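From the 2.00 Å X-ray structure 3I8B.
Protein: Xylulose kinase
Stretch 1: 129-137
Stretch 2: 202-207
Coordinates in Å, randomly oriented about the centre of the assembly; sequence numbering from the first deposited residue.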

# COMPACT_ATOMS: atom_id res chain seq x y z
N ARG A 129 9.21 -19.43 -0.12
CA ARG A 129 7.97 -20.16 0.14
C ARG A 129 6.80 -19.23 0.49
O ARG A 129 5.64 -19.51 0.14
N TRP A 130 7.10 -18.13 1.17
CA TRP A 130 6.09 -17.12 1.47
C TRP A 130 5.62 -16.43 0.19
O TRP A 130 4.41 -16.27 -0.04
N VAL A 131 6.57 -16.01 -0.63
CA VAL A 131 6.24 -15.36 -1.89
C VAL A 131 5.33 -16.25 -2.76
O VAL A 131 4.29 -15.79 -3.26
N LYS A 132 5.70 -17.52 -2.92
CA LYS A 132 4.90 -18.47 -3.68
C LYS A 132 3.53 -18.76 -3.04
O LYS A 132 2.54 -18.94 -3.74
N ALA A 133 3.47 -18.78 -1.71
CA ALA A 133 2.23 -19.07 -0.99
C ALA A 133 1.18 -17.94 -1.10
O ALA A 133 0.00 -18.21 -1.37
N VAL A 134 1.60 -16.70 -0.88
CA VAL A 134 0.66 -15.58 -0.79
C VAL A 134 1.12 -14.29 -1.48
O VAL A 134 0.43 -13.27 -1.40
N GLY A 135 2.28 -14.33 -2.13
CA GLY A 135 2.77 -13.19 -2.89
C GLY A 135 3.86 -12.33 -2.26
O GLY A 135 4.56 -11.60 -2.98
N SER A 136 3.99 -12.37 -0.93
CA SER A 136 4.94 -11.49 -0.25
C SER A 136 5.68 -12.18 0.90
O SER A 136 5.14 -13.05 1.59
N SER A 137 6.92 -11.75 1.10
CA SER A 137 7.72 -12.22 2.23
C SER A 137 7.47 -11.36 3.48
O SER A 137 7.55 -10.12 3.41
N THR A 202 -2.54 -9.24 3.86
CA THR A 202 -2.58 -9.95 5.15
C THR A 202 -1.47 -11.00 5.33
O THR A 202 -1.09 -11.32 6.47
N ILE A 203 -0.95 -11.48 4.20
CA ILE A 203 -0.17 -12.74 4.09
C ILE A 203 -0.82 -14.00 4.69
O ILE A 203 -0.13 -14.95 5.07
N TYR A 204 -2.15 -13.98 4.78
CA TYR A 204 -2.95 -15.20 4.94
C TYR A 204 -4.04 -15.31 3.87
O TYR A 204 -5.04 -16.02 4.05
N TYR A 205 -3.82 -14.61 2.77
CA TYR A 205 -4.73 -14.70 1.61
C TYR A 205 -3.94 -14.81 0.32
O TYR A 205 -2.95 -14.11 0.12
N ASP A 206 -4.38 -15.69 -0.57
CA ASP A 206 -3.74 -15.81 -1.87
C ASP A 206 -4.67 -15.39 -3.01
O ASP A 206 -5.63 -16.10 -3.34
N ALA A 207 -4.36 -14.25 -3.61
CA ALA A 207 -5.18 -13.63 -4.66
C ALA A 207 -5.30 -14.49 -5.91
O ALA A 207 -6.38 -14.60 -6.49

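Packing of a helix and the loop that follows it (stretch 1, 129-137) against a loop that leads into a short strand (stretch 2, 202-207) in xylulose kinase. The two segments bury 329 Å² between them, both sides summed, and no direct hydrogen bond joins them; the contact rests on a small apolar cluster and two bridging waters. The closest CA pair is V134 and D206, 4.5 Å apart.

I203 gives the largest area to the contact. Its backbone lies in the left-handed region (phi/psi 52/25°), and its side chain, sideways at CA-to-CB, takes chi1 p (74°) and chi2 t (167°). This extended chi2 carries CD1 over one face of the W130 indole: CD1 of I203 is 4.0 Å from CZ3 of W130, and CG2 of I203 is 4.2 Å from CB of S136. W130 also starts sideways, but chi1 m (-83°) and chi2 105° bring the six-membered part of its ring nearer to the loop, so that CZ3 of W130 comes within 3.5 Å of the I203 carbonyl O. That oxygen has no hydrogen-bonding partner in the model, and the aromatic carbon does not supply one; NE1 of W130 is satisfied elsewhere in the structure.

V134 fills the space between I203 and the strand. With chi1 m (-63°), CG2 of V134 rests 3.7 Å from CB of I203, and CB of V134 lies 3.5 Å from the carbonyl O of Y205. Next to it, G135 leaves helical geometry with phi 102°; a CB there would be jammed against the carbonyl O of V134, so these backbone angles by themselves call for glycine. S136, sideways with chi1 m (-47°), brings its CB to I203, while its OG is bonded elsewhere in the structure. The carbonyl O of S136 lies 4.1 Å from CG2 of I203 and, like the I203 carbonyl, is left without a partner.

D206 is the polar side chain at the contact. Chi1 t (-178°) and chi2 60° place OD1 of D206 3.8 Å from CA of V134 and 3.2 Å from the carbonyl O of A133. OD1 of D206 and O of A133 are both acceptors, so their closeness is not a hydrogen bond. Water 1 instead links the carboxylate to the helix, donating to OD1 of D206 at 2.7 Å and to the carbonyl O of K132 at 2.8 Å. Water 2 joins main chain to main chain: it donates to the O of V134 (2.9 Å) and the O of Y205 (3.2 Å), and accepts from the N of A207 (3.1 Å).

The tyrosines point away from stretch 1 at CA-to-CB: Y204 has chi1 p (49°) and Y205 chi1 t (173°). The loop is braced internally by T202, whose chi1 p (61°) lets OG1 of T202 accept a hydrogen bond from N of Y204 at 3.1 Å. R129 and V131 are out of reach, and K132 points away, joining the contact through its carbonyl and water 1.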

# COMPACT_ATOMS: atom_id res chain seq x y z
CB ARG A 129 8.18 -21.21 1.24
CG ARG A 129 8.90 -22.48 0.75
CD ARG A 129 9.40 -23.33 1.94
NE ARG A 129 10.02 -24.57 1.48
CZ ARG A 129 10.71 -25.41 2.26
NH1 ARG A 129 10.87 -25.14 3.55
NH2 ARG A 129 11.23 -26.51 1.74
CB TRP A 130 6.60 -16.08 2.48
CG TRP A 130 6.47 -16.55 3.89
CD1 TRP A 130 7.47 -17.00 4.72
CD2 TRP A 130 5.25 -16.64 4.65
NE1 TRP A 130 6.95 -17.35 5.95
CE2 TRP A 130 5.59 -17.15 5.92
CE3 TRP A 130 3.92 -16.33 4.38
CZ2 TRP A 130 4.64 -17.36 6.92
CZ3 TRP A 130 2.96 -16.54 5.37
CH2 TRP A 130 3.33 -17.05 6.62
CB VAL A 131 7.52 -14.92 -2.63
CG1 VAL A 131 7.23 -14.44 -4.06
CG2 VAL A 131 8.20 -13.82 -1.83
CB LYS A 132 5.67 -19.78 -3.95
CG LYS A 132 6.88 -19.61 -4.88
CD LYS A 132 7.63 -20.93 -5.12
CE LYS A 132 8.00 -21.60 -3.79
NZ LYS A 132 9.23 -22.50 -3.77
CB ALA A 133 2.53 -19.37 0.49
CB VAL A 134 0.33 -15.22 0.68
CG1 VAL A 134 -0.36 -16.36 1.40
CG2 VAL A 134 1.58 -14.78 1.42
CB SER A 136 4.26 -10.23 0.31
OG SER A 136 3.41 -9.61 -0.65
CB SER A 137 9.19 -12.22 1.85
OG SER A 137 9.98 -12.66 2.94
CB THR A 202 -3.94 -10.67 5.35
OG1 THR A 202 -4.12 -11.64 4.30
CG2 THR A 202 -5.09 -9.66 5.31
CB ILE A 203 1.35 -12.59 4.45
CG1 ILE A 203 1.57 -12.46 5.96
CG2 ILE A 203 1.97 -11.46 3.65
CD1 ILE A 203 3.04 -12.65 6.37
CB TYR A 204 -3.54 -15.38 6.34
CG TYR A 204 -4.26 -14.19 6.94
CD1 TYR A 204 -5.52 -13.82 6.50
CD2 TYR A 204 -3.70 -13.48 8.01
CE1 TYR A 204 -6.20 -12.75 7.06
CE2 TYR A 204 -4.38 -12.40 8.59
CZ TYR A 204 -5.64 -12.05 8.10
OH TYR A 204 -6.34 -10.98 8.65
CB TYR A 205 -5.66 -13.49 1.56
CG TYR A 205 -6.52 -13.41 0.32
CD1 TYR A 205 -7.68 -14.18 0.20
CD2 TYR A 205 -6.18 -12.59 -0.74
CE1 TYR A 205 -8.48 -14.11 -0.96
CE2 TYR A 205 -6.96 -12.51 -1.89
CZ TYR A 205 -8.10 -13.27 -1.99
OH TYR A 205 -8.88 -13.18 -3.15
CB ASP A 206 -3.23 -17.24 -2.11
CG ASP A 206 -2.52 -17.37 -3.45
OD1 ASP A 206 -1.51 -16.67 -3.67
OD2 ASP A 206 -2.98 -18.17 -4.28
CB ALA A 207 -4.66 -12.23 -5.01
O HOH W 1 0.37 -17.90 -5.19
O HOH W 2 -2.11 -12.43 -2.52